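Local coordinates for protein sensor histidine kinase PdtaS (Mycobacterium tuberculosis, PDB 2YKF) that probably acts as a cytosolic sensor kinase that autophosphorylates on histidine when cyclic di-GMP binds, signalling nutrient deprivation to its partner PdtaR, at residues P197-A202 / I278-V283; M251-G256 / V260-L265; E145-L150 / D181-L186; W31-D36 / T153-M158. All coordinates share one frame; numbering follows the deposited sequence.

Contact 1 of 4, residues P197-A202 / I278-V283; sequences PNALSA and ILIRDV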
loop_
_atom_site.group_PDB
_atom_site.type_symbol
_atom_site.label_atom_id
_atom_site.label_comp_id
_atom_site.label_asym_id
_atom_site.label_seq_id
_atom_site.Cartn_x
_atom_site.Cartn_y
_atom_site.Cartn_z
ATOM N N PRO A 197 11.765 8.540 4.875
ATOM C CA PRO A 197 12.409 7.668 5.845
ATOM C C PRO A 197 12.497 6.202 5.352
ATOM O O PRO A 197 13.543 5.518 5.525
ATOM C CB PRO A 197 11.461 7.804 7.067
ATOM C CG PRO A 197 11.120 9.279 7.034
ATOM C CD PRO A 197 10.800 9.440 5.535
ATOM N N ASN A 198 11.419 5.708 4.745
ATOM C CA ASN A 198 11.399 4.319 4.221
ATOM C C ASN A 198 12.394 4.065 3.138
ATOM O O ASN A 198 12.995 2.959 3.042
ATOM C CB ASN A 198 9.970 3.942 3.742
ATOM C CG ASN A 198 9.150 3.394 4.880
ATOM O OD1 ASN A 198 9.691 3.179 5.983
ATOM N ND2 ASN A 198 7.854 3.212 4.662
ATOM N N ALA A 199 12.617 5.083 2.311
ATOM C CA ALA A 199 13.581 4.901 1.259
ATOM C C ALA A 199 14.981 4.808 1.883
ATOM O O ALA A 199 15.817 3.950 1.494
ATOM C CB ALA A 199 13.485 6.045 0.274
ATOM N N LEU A 200 15.245 5.675 2.841
ATOM C CA LEU A 200 16.569 5.687 3.520
ATOM C C LEU A 200 16.752 4.349 4.257
ATOM O O LEU A 200 17.865 3.795 4.307
ATOM C CB LEU A 200 16.633 6.786 4.584
ATOM C CG LEU A 200 17.437 8.089 4.488
ATOM C CD1 LEU A 200 16.514 9.338 4.479
ATOM C CD2 LEU A 200 18.398 8.129 5.696
ATOM N N SER A 201 15.687 3.877 4.894
ATOM C CA SER A 201 15.690 2.525 5.525
ATOM C C SER A 201 16.114 1.429 4.524
ATOM O O SER A 201 17.057 0.693 4.780
ATOM C CB SER A 201 14.304 2.212 6.165
ATOM O OG SER A 201 14.279 2.979 7.357
ATOM N N ALA A 202 15.475 1.402 3.364
ATOM C CA ALA A 202 15.816 0.424 2.394
ATOM C C ALA A 202 17.282 0.566 1.974
ATOM O O ALA A 202 18.005 -0.429 1.899
ATOM C CB ALA A 202 14.867 0.517 1.176
ATOM N N ILE A 278 11.233 7.955 -7.838
ATOM C CA ILE A 278 11.566 6.585 -7.718
ATOM C C ILE A 278 10.846 6.053 -6.496
ATOM O O ILE A 278 10.989 6.584 -5.373
ATOM C CB ILE A 278 13.108 6.374 -7.606
ATOM C CG1 ILE A 278 13.786 6.916 -8.902
ATOM C CG2 ILE A 278 13.495 4.879 -7.362
ATOM C CD1 ILE A 278 15.238 6.725 -8.927
ATOM N N LEU A 279 10.128 4.962 -6.693
ATOM C CA LEU A 279 9.505 4.284 -5.526
ATOM C C LEU A 279 10.314 3.047 -5.223
ATOM O O LEU A 279 10.842 2.401 -6.126
ATOM C CB LEU A 279 8.079 3.896 -5.837
ATOM C CG LEU A 279 7.271 5.009 -6.528
ATOM C CD1 LEU A 279 5.934 4.366 -6.866
ATOM C CD2 LEU A 279 7.095 6.145 -5.584
ATOM N N ILE A 280 10.504 2.778 -3.946
ATOM C CA ILE A 280 11.318 1.620 -3.541
ATOM C C ILE A 280 10.636 0.850 -2.445
ATOM O O ILE A 280 10.007 1.425 -1.588
ATOM C CB ILE A 280 12.760 2.039 -3.157
ATOM C CG1 ILE A 280 13.622 0.820 -2.742
ATOM C CG2 ILE A 280 12.778 3.100 -2.074
ATOM C CD1 ILE A 280 15.097 1.251 -2.433
ATOM N N ARG A 281 10.707 -0.486 -2.512
ATOM C CA ARG A 281 10.110 -1.265 -1.439
ATOM C C ARG A 281 11.148 -2.314 -1.037
ATOM O O ARG A 281 11.593 -3.062 -1.890
ATOM C CB ARG A 281 8.870 -2.009 -1.928
ATOM C CG ARG A 281 8.237 -2.789 -0.745
ATOM C CD ARG A 281 7.013 -3.660 -1.087
ATOM N NE ARG A 281 6.462 -4.050 0.223
ATOM C CZ ARG A 281 5.593 -5.053 0.447
ATOM N NH1 ARG A 281 5.076 -5.755 -0.580
ATOM N NH2 ARG A 281 5.168 -5.273 1.711
ATOM N N ASP A 282 11.540 -2.344 0.226
ATOM C CA ASP A 282 12.370 -3.451 0.745
ATOM C C ASP A 282 11.576 -4.753 0.767
ATOM O O ASP A 282 10.608 -4.950 1.539
ATOM C CB ASP A 282 12.916 -3.063 2.121
ATOM C CG ASP A 282 13.821 -4.158 2.727
ATOM O OD1 ASP A 282 13.862 -5.261 2.141
ATOM O OD2 ASP A 282 14.483 -3.888 3.769
ATOM N N VAL A 283 11.915 -5.666 -0.109
ATOM C CA VAL A 283 11.188 -6.924 -0.106
ATOM C C VAL A 283 12.039 -8.144 0.408
ATOM O O VAL A 283 11.807 -9.269 0.039
ATOM C CB VAL A 283 10.586 -7.222 -1.479
ATOM C CG1 VAL A 283 9.561 -6.138 -1.843
ATOM C CG2 VAL A 283 11.679 -7.302 -2.537
#
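The carboxylate of Asp-282 is the one flat side-chain group among the residues that touch here, and across the two segments its side chain approaches through CB, 4.2 Å from Ala-202 CB. The same side chain also packs on Arg-205 further along the helix, and its OD1 is hydrogen-bonded to Thr-284 OG1, two residues further on. Everything else is aliphatic, as expected where a helix of a PAS-like domain lies on its antiparallel sheet. Helix 197-202 passes over strand 278-282, with the segment axes 8.0 Å apart at closest approach and their directions at 56°.

Ile-280 carries the packing by offering both of its branches to the helix. Its longer branch is fully extended: CG1 is anti to the backbone N (chi1 -180°), and chi2 carries the chain straight on, which brings the CD1 tip to 3.7 Å from Ala-202 CB. The other branch, CG2, sits between N and the carbonyl carbon and turns to the preceding helical turn, 3.8 Å from Ala-199 CB. The two alanines are three residues apart, about one turn, so the isoleucine bridges successive turns. The short distance between the axes is consistent with the helix presenting only alanine methyls to Ile-280 within these segments. Ala-199 also touches Ile-184 of the neighbouring strand, and Ile-280 touches Tyr-203 further along the helix. Nearer the backbone, Ile-280 CG2 lies 3.9 Å from Ala-199 CA.

Contact 2 of 4, residues M251-G256 / V260-L265; sequences MEVDAG and VLLRTL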
loop_
_atom_site.group_PDB
_atom_site.type_symbol
_atom_site.label_atom_id
_atom_site.label_comp_id
_atom_site.label_asym_id
_atom_site.label_seq_id
_atom_site.Cartn_x
_atom_site.Cartn_y
_atom_site.Cartn_z
ATOM N N MET A 251 11.953 -2.763 -11.361
ATOM C CA MET A 251 13.005 -3.748 -11.299
ATOM C C MET A 251 13.312 -4.249 -9.902
ATOM O O MET A 251 13.192 -3.502 -8.941
ATOM C CB MET A 251 14.281 -3.278 -11.987
ATOM C CG MET A 251 14.885 -2.008 -11.514
ATOM S SD MET A 251 15.762 -1.212 -12.884
ATOM C CE MET A 251 16.818 -2.577 -13.483
ATOM N N GLU A 252 13.723 -5.507 -9.818
ATOM C CA GLU A 252 14.072 -6.108 -8.548
ATOM C C GLU A 252 15.584 -6.250 -8.486
ATOM O O GLU A 252 16.228 -6.770 -9.430
ATOM C CB GLU A 252 13.374 -7.450 -8.435
ATOM C CG GLU A 252 13.724 -8.223 -7.202
ATOM C CD GLU A 252 13.090 -9.626 -7.173
ATOM O OE1 GLU A 252 11.931 -9.819 -7.596
ATOM O OE2 GLU A 252 13.755 -10.528 -6.692
ATOM N N VAL A 253 16.195 -5.751 -7.413
ATOM C CA VAL A 253 17.629 -5.794 -7.339
ATOM C C VAL A 253 18.060 -6.368 -5.971
ATOM O O VAL A 253 17.566 -5.892 -4.969
ATOM C CB VAL A 253 18.269 -4.388 -7.344
ATOM C CG1 VAL A 253 19.437 -4.405 -8.198
ATOM C CG2 VAL A 253 17.335 -3.299 -7.797
ATOM N N ASP A 254 19.081 -7.233 -5.967
ATOM C CA ASP A 254 19.804 -7.646 -4.751
ATOM C C ASP A 254 20.972 -6.716 -4.463
ATOM O O ASP A 254 21.733 -6.408 -5.365
ATOM C CB ASP A 254 20.327 -9.086 -4.918
ATOM C CG ASP A 254 19.212 -10.136 -4.849
ATOM O OD1 ASP A 254 17.974 -9.837 -4.629
ATOM O OD2 ASP A 254 19.570 -11.302 -5.055
ATOM N N ALA A 255 21.091 -6.280 -3.209
ATOM C CA ALA A 255 22.152 -5.434 -2.767
ATOM C C ALA A 255 22.413 -5.706 -1.310
ATOM O O ALA A 255 21.516 -5.509 -0.443
ATOM C CB ALA A 255 21.766 -3.977 -2.923
ATOM N N GLY A 256 23.640 -6.095 -0.990
ATOM C CA GLY A 256 24.032 -6.102 0.437
ATOM C C GLY A 256 23.260 -7.063 1.319
ATOM O O GLY A 256 23.044 -6.781 2.530
ATOM N N VAL A 260 15.490 -5.179 -3.016
ATOM C CA VAL A 260 14.520 -4.114 -3.121
ATOM C C VAL A 260 13.792 -4.166 -4.473
ATOM O O VAL A 260 14.345 -4.685 -5.482
ATOM C CB VAL A 260 15.134 -2.743 -2.894
ATOM C CG1 VAL A 260 15.653 -2.619 -1.484
ATOM C CG2 VAL A 260 16.292 -2.490 -3.926
ATOM N N LEU A 261 12.565 -3.663 -4.508
ATOM C CA LEU A 261 11.867 -3.486 -5.785
ATOM C C LEU A 261 11.905 -1.999 -6.042
ATOM O O LEU A 261 11.640 -1.224 -5.146
ATOM C CB LEU A 261 10.369 -3.867 -5.726
ATOM C CG LEU A 261 9.960 -5.309 -5.589
ATOM C CD1 LEU A 261 8.394 -5.357 -5.572
ATOM C CD2 LEU A 261 10.523 -6.015 -6.785
ATOM N N LEU A 262 12.225 -1.620 -7.272
ATOM C CA LEU A 262 12.327 -0.207 -7.635
ATOM C C LEU A 262 11.351 0.034 -8.737
ATOM O O LEU A 262 11.241 -0.808 -9.656
ATOM C CB LEU A 262 13.701 0.114 -8.227
ATOM C CG LEU A 262 14.886 -0.007 -7.312
ATOM C CD1 LEU A 262 16.153 0.197 -8.148
ATOM C CD2 LEU A 262 14.788 1.030 -6.283
ATOM N N ARG A 263 10.685 1.189 -8.690
ATOM C CA ARG A 263 9.883 1.655 -9.821
ATOM C C ARG A 263 10.247 3.132 -10.148
ATOM O O ARG A 263 10.241 3.995 -9.249
ATOM C CB ARG A 263 8.414 1.553 -9.494
ATOM C CG ARG A 263 7.612 2.042 -10.659
ATOM C CD ARG A 263 6.225 2.166 -10.332
ATOM N NE ARG A 263 5.533 2.877 -11.411
ATOM C CZ ARG A 263 4.272 3.230 -11.307
ATOM N NH1 ARG A 263 3.619 2.957 -10.168
ATOM N NH2 ARG A 263 3.675 3.859 -12.316
ATOM N N THR A 264 10.655 3.400 -11.394
ATOM C CA THR A 264 11.064 4.738 -11.783
ATOM C C THR A 264 9.938 5.339 -12.652
ATOM O O THR A 264 9.197 4.605 -13.347
ATOM C CB THR A 264 12.391 4.725 -12.594
ATOM O OG1 THR A 264 12.206 3.944 -13.810
ATOM C CG2 THR A 264 13.501 4.008 -11.761
ATOM N N LEU A 265 9.837 6.662 -12.577
ATOM C CA LEU A 265 8.814 7.471 -13.277
ATOM C C LEU A 265 9.493 8.753 -13.692
ATOM O O LEU A 265 9.893 9.525 -12.848
ATOM C CB LEU A 265 7.705 7.901 -12.312
ATOM C CG LEU A 265 6.775 6.819 -11.942
ATOM C CD1 LEU A 265 7.377 6.331 -10.607
ATOM C CD2 LEU A 265 5.374 7.468 -11.770
#
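Two leucine torsions set the side-chain contacts between 251-256 and 260-265. Leu-262 CG points opposite its carbonyl carbon (chi1 -66°), and an extended chi2 then carries CD1 across to Val-253 CG2, 3.7 Å away, so the contact runs diagonally to the pairing of the strands. On the other face of the sheet Leu-261 has much the same first torsion (chi1 -70°), and its CD2 reaches 3.6 Å from Glu-252 CB. The rest of Glu-252 is extended, and its OE1 forms a salt bridge with Arg-174 of the second subunit, whose side chain also packs on Leu-261.

Four backbone bonds fix the register. Met-251 and Leu-262 form one hydrogen-bonded pair, with Met-251 N to Leu-262 O at 2.7 Å and the return bond equally short. Val-253 and Val-260 form the next, with Val-253 N to Val-260 O at 2.9 Å and 168° at the hydrogen. Between them Glu-252 and Leu-261 are a non-hydrogen-bonded pair, whose own CA-H groups point to carbonyls of the partner strand, Leu-261 CA lying 3.4 Å from Met-251 O. This is an antiparallel beta-hairpin, built from the outermost strand 250-255 and its neighbour 258-269 in the five-stranded sheet of a PAS-like domain.

Contact 3 of 4, residues E145-L150 / D181-L186; sequences ETAYRL and DGFIRL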
loop_
_atom_site.group_PDB
_atom_site.type_symbol
_atom_site.label_atom_id
_atom_site.label_comp_id
_atom_site.label_asym_id
_atom_site.label_seq_id
_atom_site.Cartn_x
_atom_site.Cartn_y
_atom_site.Cartn_z
ATOM N N GLU A 145 4.959 14.782 3.529
ATOM C CA GLU A 145 3.717 15.202 2.902
ATOM C C GLU A 145 3.918 16.314 1.848
ATOM O O GLU A 145 3.305 16.294 0.763
ATOM C CB GLU A 145 2.691 15.642 3.989
ATOM C CG GLU A 145 2.390 14.485 5.045
ATOM C CD GLU A 145 3.490 14.240 6.176
ATOM O OE1 GLU A 145 4.562 14.929 6.264
ATOM O OE2 GLU A 145 3.243 13.322 6.996
ATOM N N THR A 146 4.793 17.269 2.132
ATOM C CA THR A 146 5.157 18.223 1.063
ATOM C C THR A 146 5.747 17.574 -0.181
ATOM O O THR A 146 5.285 17.865 -1.340
ATOM C CB THR A 146 6.114 19.314 1.599
ATOM O OG1 THR A 146 5.485 19.915 2.721
ATOM C CG2 THR A 146 6.345 20.310 0.593
ATOM N N ALA A 147 6.758 16.697 0.004
ATOM C CA ALA A 147 7.419 16.045 -1.190
ATOM C C ALA A 147 6.399 15.221 -2.011
ATOM O O ALA A 147 6.363 15.245 -3.275
ATOM C CB ALA A 147 8.568 15.117 -0.695
ATOM N N TYR A 148 5.487 14.561 -1.287
ATOM C CA TYR A 148 4.430 13.749 -1.977
ATOM C C TYR A 148 3.481 14.653 -2.765
ATOM O O TYR A 148 3.135 14.346 -3.923
ATOM C CB TYR A 148 3.594 13.003 -0.939
ATOM C CG TYR A 148 4.086 11.691 -0.446
ATOM C CD1 TYR A 148 5.401 11.363 -0.449
ATOM C CD2 TYR A 148 3.165 10.745 0.037
ATOM C CE1 TYR A 148 5.815 10.099 0.011
ATOM C CE2 TYR A 148 3.581 9.525 0.488
ATOM C CZ TYR A 148 4.881 9.222 0.493
ATOM O OH TYR A 148 5.317 7.995 0.967
ATOM N N ARG A 149 3.000 15.719 -2.131
ATOM C CA ARG A 149 2.059 16.630 -2.754
ATOM C C ARG A 149 2.679 17.318 -3.966
ATOM O O ARG A 149 2.036 17.479 -4.993
ATOM C CB ARG A 149 1.570 17.641 -1.723
ATOM C CG ARG A 149 0.852 16.966 -0.515
ATOM C CD ARG A 149 0.394 17.989 0.508
ATOM N NE ARG A 149 -0.657 17.419 1.357
ATOM C CZ ARG A 149 -0.536 17.229 2.655
ATOM N NH1 ARG A 149 0.558 17.618 3.277
ATOM N NH2 ARG A 149 -1.514 16.674 3.330
ATOM N N LEU A 150 3.946 17.675 -3.860
ATOM C CA LEU A 150 4.671 18.283 -5.020
ATOM C C LEU A 150 4.777 17.323 -6.198
ATOM O O LEU A 150 4.581 17.705 -7.350
ATOM C CB LEU A 150 6.048 18.793 -4.590
ATOM C CG LEU A 150 6.012 20.136 -3.782
ATOM C CD1 LEU A 150 7.449 20.341 -3.306
ATOM C CD2 LEU A 150 5.570 21.318 -4.627
ATOM N N ASP A 181 5.791 2.812 0.686
ATOM C CA ASP A 181 6.944 1.907 0.812
ATOM C C ASP A 181 8.300 2.607 0.799
ATOM O O ASP A 181 9.271 2.108 1.387
ATOM C CB ASP A 181 6.906 0.797 -0.274
ATOM C CG ASP A 181 5.653 -0.102 -0.150
ATOM O OD1 ASP A 181 5.093 -0.280 0.977
ATOM O OD2 ASP A 181 5.208 -0.650 -1.179
ATOM N N GLY A 182 8.427 3.695 0.029
ATOM C CA GLY A 182 9.727 4.378 -0.053
ATOM C C GLY A 182 9.647 5.323 -1.276
ATOM O O GLY A 182 9.260 4.900 -2.365
ATOM N N PHE A 183 10.001 6.572 -1.078
ATOM C CA PHE A 183 9.812 7.568 -2.140
ATOM C C PHE A 183 11.064 8.395 -2.223
ATOM O O PHE A 183 11.572 8.854 -1.157
ATOM C CB PHE A 183 8.663 8.512 -1.773
ATOM C CG PHE A 183 8.472 9.633 -2.771
ATOM C CD1 PHE A 183 7.841 9.407 -3.935
ATOM C CD2 PHE A 183 9.042 10.888 -2.547
ATOM C CE1 PHE A 183 7.644 10.471 -4.889
ATOM C CE2 PHE A 183 8.898 11.914 -3.468
ATOM C CZ PHE A 183 8.206 11.707 -4.642
ATOM N N ILE A 184 11.570 8.600 -3.452
ATOM C CA ILE A 184 12.798 9.426 -3.707
ATOM C C ILE A 184 12.490 10.403 -4.851
ATOM O O ILE A 184 11.903 9.993 -5.857
ATOM C CB ILE A 184 13.939 8.531 -4.195
ATOM C CG1 ILE A 184 14.536 7.743 -3.022
ATOM C CG2 ILE A 184 15.114 9.342 -4.832
ATOM C CD1 ILE A 184 15.401 6.533 -3.416
ATOM N N ARG A 185 12.820 11.687 -4.680
ATOM C CA ARG A 185 12.678 12.638 -5.767
ATOM C C ARG A 185 14.084 12.952 -6.279
ATOM O O ARG A 185 14.963 13.305 -5.491
ATOM C CB ARG A 185 11.935 13.894 -5.312
ATOM C CG ARG A 185 11.801 14.975 -6.378
ATOM C CD ARG A 185 10.909 14.534 -7.502
ATOM N NE ARG A 185 11.403 15.048 -8.779
ATOM C CZ ARG A 185 11.132 16.255 -9.260
ATOM N NH1 ARG A 185 10.344 17.080 -8.583
ATOM N NH2 ARG A 185 11.626 16.627 -10.432
ATOM N N LEU A 186 14.294 12.771 -7.596
ATOM C CA LEU A 186 15.606 13.130 -8.203
ATOM C C LEU A 186 15.432 14.419 -9.005
ATOM O O LEU A 186 14.445 14.581 -9.664
ATOM C CB LEU A 186 16.079 12.069 -9.197
ATOM C CG LEU A 186 16.389 10.662 -8.759
ATOM C CD1 LEU A 186 17.199 9.978 -9.908
ATOM C CD2 LEU A 186 17.203 10.731 -7.462
#
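Tyr-148 and Phe-183 meet as a T-shaped aromatic pair. The edge of the tyrosine is turned to the face of the phenylalanine, with centroids 5.4 Å apart and planes inclined at 64°. The hit is off-centre: Tyr-148 CD1 stands over one face of the Phe-183 ring, toward its rim, whereas Tyr-148 CE1 lies 3.7 Å from Phe-183 CB and 3.9 Å from Phe-183 CG. The tyrosine edge therefore lies against the root of the phenylalanine. Ala-147, the residue before it on the helix, sits more loosely by the ring, with its CB 4.2 Å from Phe-183 CE2.

One torsion explains the reach: Phe-183 CG is anti to its backbone N (chi1 176°), which projects the ring out of the sheet toward the helix. In the next shell Leu-37 of helix 18-38 touches both side chains, while Tyr-194, Ala-277 and Leu-279 on the flanking strands also pack on Phe-183. The backbone beneath is held as well, Phe-183 N being hydrogen-bonded to Ser-196 OG. A sulfate ion, probably from the crystallisation liquor, lies about 3 Å from the Tyr-148 side chain. Helix 143-161 begins in the GAF region and strand 183-186 belongs to the PAS-like one, so this aromatic pair is part of the interface between the two sensing domains.

Contact 4 of 4, residues W31-D36 / T153-M158; sequences WQLLAD and TDLLRM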
loop_
_atom_site.group_PDB
_atom_site.type_symbol
_atom_site.label_atom_id
_atom_site.label_comp_id
_atom_site.label_asym_id
_atom_site.label_seq_id
_atom_site.Cartn_x
_atom_site.Cartn_y
_atom_site.Cartn_z
ATOM N N TRP A 31 -3.508 5.219 -11.063
ATOM C CA TRP A 31 -3.757 6.403 -10.269
ATOM C C TRP A 31 -3.831 6.127 -8.743
ATOM O O TRP A 31 -3.961 7.070 -7.969
ATOM C CB TRP A 31 -5.043 7.093 -10.761
ATOM C CG TRP A 31 -6.280 6.343 -10.489
ATOM C CD1 TRP A 31 -6.443 5.002 -10.081
ATOM C CD2 TRP A 31 -7.586 6.880 -10.636
ATOM N NE1 TRP A 31 -7.801 4.723 -9.986
ATOM C CE2 TRP A 31 -8.508 5.866 -10.331
ATOM C CE3 TRP A 31 -8.071 8.160 -11.035
ATOM C CZ2 TRP A 31 -9.924 6.105 -10.395
ATOM C CZ3 TRP A 31 -9.427 8.398 -11.034
ATOM C CH2 TRP A 31 -10.336 7.378 -10.732
ATOM N N GLN A 32 -3.711 4.869 -8.279
ATOM C CA GLN A 32 -3.469 4.704 -6.832
ATOM C C GLN A 32 -2.294 5.596 -6.348
ATOM O O GLN A 32 -2.316 6.168 -5.256
ATOM C CB GLN A 32 -3.233 3.217 -6.423
ATOM C CG GLN A 32 -3.237 3.065 -4.813
ATOM C CD GLN A 32 -4.607 3.394 -4.230
ATOM O OE1 GLN A 32 -5.643 2.855 -4.669
ATOM N NE2 GLN A 32 -4.639 4.342 -3.299
ATOM N N LEU A 33 -1.208 5.628 -7.122
ATOM C CA LEU A 33 -0.043 6.413 -6.786
ATOM C C LEU A 33 -0.424 7.915 -6.670
ATOM O O LEU A 33 -0.065 8.598 -5.740
ATOM C CB LEU A 33 1.016 6.246 -7.886
ATOM C CG LEU A 33 2.217 7.160 -7.781
ATOM C CD1 LEU A 33 2.934 6.989 -6.430
ATOM C CD2 LEU A 33 3.207 6.871 -9.016
ATOM N N LEU A 34 -1.224 8.412 -7.605
ATOM C CA LEU A 34 -1.693 9.794 -7.485
ATOM C C LEU A 34 -2.548 10.063 -6.214
ATOM O O LEU A 34 -2.291 11.036 -5.500
ATOM C CB LEU A 34 -2.469 10.131 -8.774
ATOM C CG LEU A 34 -3.089 11.521 -8.812
ATOM C CD1 LEU A 34 -1.997 12.644 -8.772
ATOM C CD2 LEU A 34 -3.944 11.602 -10.085
ATOM N N ALA A 35 -3.526 9.184 -5.914
ATOM C CA ALA A 35 -4.393 9.322 -4.724
ATOM C C ALA A 35 -3.509 9.266 -3.460
ATOM O O ALA A 35 -3.649 10.122 -2.561
ATOM C CB ALA A 35 -5.434 8.217 -4.684
ATOM N N ASP A 36 -2.507 8.371 -3.454
ATOM C CA ASP A 36 -1.628 8.281 -2.278
ATOM C C ASP A 36 -0.750 9.533 -2.088
ATOM O O ASP A 36 -0.562 10.020 -0.946
ATOM C CB ASP A 36 -0.699 7.092 -2.367
ATOM C CG ASP A 36 -1.472 5.713 -2.199
ATOM O OD1 ASP A 36 -2.683 5.760 -1.873
ATOM O OD2 ASP A 36 -0.858 4.641 -2.400
ATOM N N THR A 153 1.351 17.006 -7.899
ATOM C CA THR A 153 1.161 18.123 -8.834
ATOM C C THR A 153 1.881 17.899 -10.156
ATOM O O THR A 153 1.316 18.170 -11.206
ATOM C CB THR A 153 1.633 19.417 -8.201
ATOM O OG1 THR A 153 0.823 19.653 -7.062
ATOM C CG2 THR A 153 1.434 20.641 -9.190
ATOM N N ASP A 154 3.128 17.411 -10.107
ATOM C CA ASP A 154 3.859 17.048 -11.325
ATOM C C ASP A 154 3.123 16.012 -12.162
ATOM O O ASP A 154 3.086 16.114 -13.388
ATOM C CB ASP A 154 5.247 16.497 -10.982
ATOM C CG ASP A 154 6.195 17.560 -10.507
ATOM O OD1 ASP A 154 5.943 18.738 -10.852
ATOM O OD2 ASP A 154 7.168 17.232 -9.776
ATOM N N LEU A 155 2.532 14.983 -11.523
ATOM C CA LEU A 155 1.827 13.962 -12.322
ATOM C C LEU A 155 0.534 14.518 -12.866
ATOM O O LEU A 155 0.127 14.125 -13.925
ATOM C CB LEU A 155 1.461 12.713 -11.466
ATOM C CG LEU A 155 2.661 12.058 -10.795
ATOM C CD1 LEU A 155 2.072 10.963 -9.848
ATOM C CD2 LEU A 155 3.580 11.493 -11.892
ATOM N N LEU A 156 -0.175 15.333 -12.080
ATOM C CA LEU A 156 -1.439 15.937 -12.563
ATOM C C LEU A 156 -1.165 16.782 -13.834
ATOM O O LEU A 156 -1.936 16.771 -14.794
ATOM C CB LEU A 156 -1.998 16.796 -11.449
ATOM C CG LEU A 156 -2.815 15.990 -10.421
ATOM C CD1 LEU A 156 -3.183 16.885 -9.277
ATOM C CD2 LEU A 156 -4.073 15.339 -11.035
ATOM N N ARG A 157 -0.030 17.451 -13.851
ATOM C CA ARG A 157 0.394 18.196 -15.067
ATOM C C ARG A 157 0.677 17.261 -16.261
ATOM O O ARG A 157 0.217 17.507 -17.362
ATOM C CB ARG A 157 1.562 19.174 -14.749
ATOM C CG ARG A 157 2.463 19.513 -15.920
ATOM C CD ARG A 157 2.152 20.850 -16.621
ATOM N NE ARG A 157 2.879 21.977 -16.020
ATOM C CZ ARG A 157 3.355 23.046 -16.680
ATOM N NH1 ARG A 157 3.231 23.154 -18.013
ATOM N NH2 ARG A 157 3.986 24.006 -15.999
ATOM N N MET A 158 1.369 16.142 -16.023
ATOM C CA MET A 158 1.545 15.140 -17.048
ATOM C C MET A 158 0.238 14.541 -17.536
ATOM O O MET A 158 0.089 14.260 -18.765
ATOM C CB MET A 158 2.482 14.045 -16.466
ATOM C CG MET A 158 3.890 14.581 -16.405
ATOM S SD MET A 158 5.103 13.451 -15.732
ATOM C CE MET A 158 5.302 12.411 -17.145
#
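Leu-34 points its CB toward helix 153-158, and its CG continues the approach because it is anti to the backbone N (chi1 178°). CB and CG themselves stay short of the other helix, and the two methyls at the tip make the contact. CD1 meets Leu-156 CG at 3.8 Å and, a little further on, Leu-156 CD2 at 4.1 Å. The same methyl lies more loosely, 4.4 Å from Leu-155 CB. The second methyl, CD2, finds Leu-156 CD2 at 3.9 Å. The side chains of Leu-34 and Leu-156 cross at about a right angle, so one fork sits across the other instead of running alongside it.

Helices 18-38 and 143-161 lie together on the antiparallel GAF sheet, as N- and C-terminal helices do in GAF domains. Their segments run in roughly opposing directions, at 137°, with axes 10.3 Å apart at closest approach. Leu-34 and Leu-156 both continue onto the sheet beneath, touching Tyr-42 and Leu-128.

One residue earlier, Leu-33 approaches the same helix more loosely, its CD2 lying 4.3 Å from Leu-155 CD1. Leu-33 also touches Leu-265, and Leu-155 touches Leu-267, both on a strand of the PAS-like domain. Elsewhere on helix 31-36, Gln-32 NE2 is hydrogen-bonded to Asp-36 OD1 at 2.8 Å, and each of the two atoms has a second backbone partner, Arg-60 O for the amide and Asn-62 N for the carboxylate.

Contacts 1, 2 and 3 all reach the five-stranded PAS-like sheet: strand 272-282 of contact 1 lies between strand 183-186 of contact 3 and strand 258-269 of contact 2. Centres of contacts 1 and 2 are 9 Å apart, those of 1 and 3 are 11 Å apart. Contact 4 belongs to the GAF helices and shares helix 143-161 with contact 3, again 11 Å between centres; along the chain these two interleave. Contact 2 falls between the two segments of contact 1, and both follow contacts 3 and 4. Leu-33 of contact 4 touches Leu-279 of contact 1, so helix 18-38 packs directly on the PAS-like sheet and the two sensing domains are physically joined there.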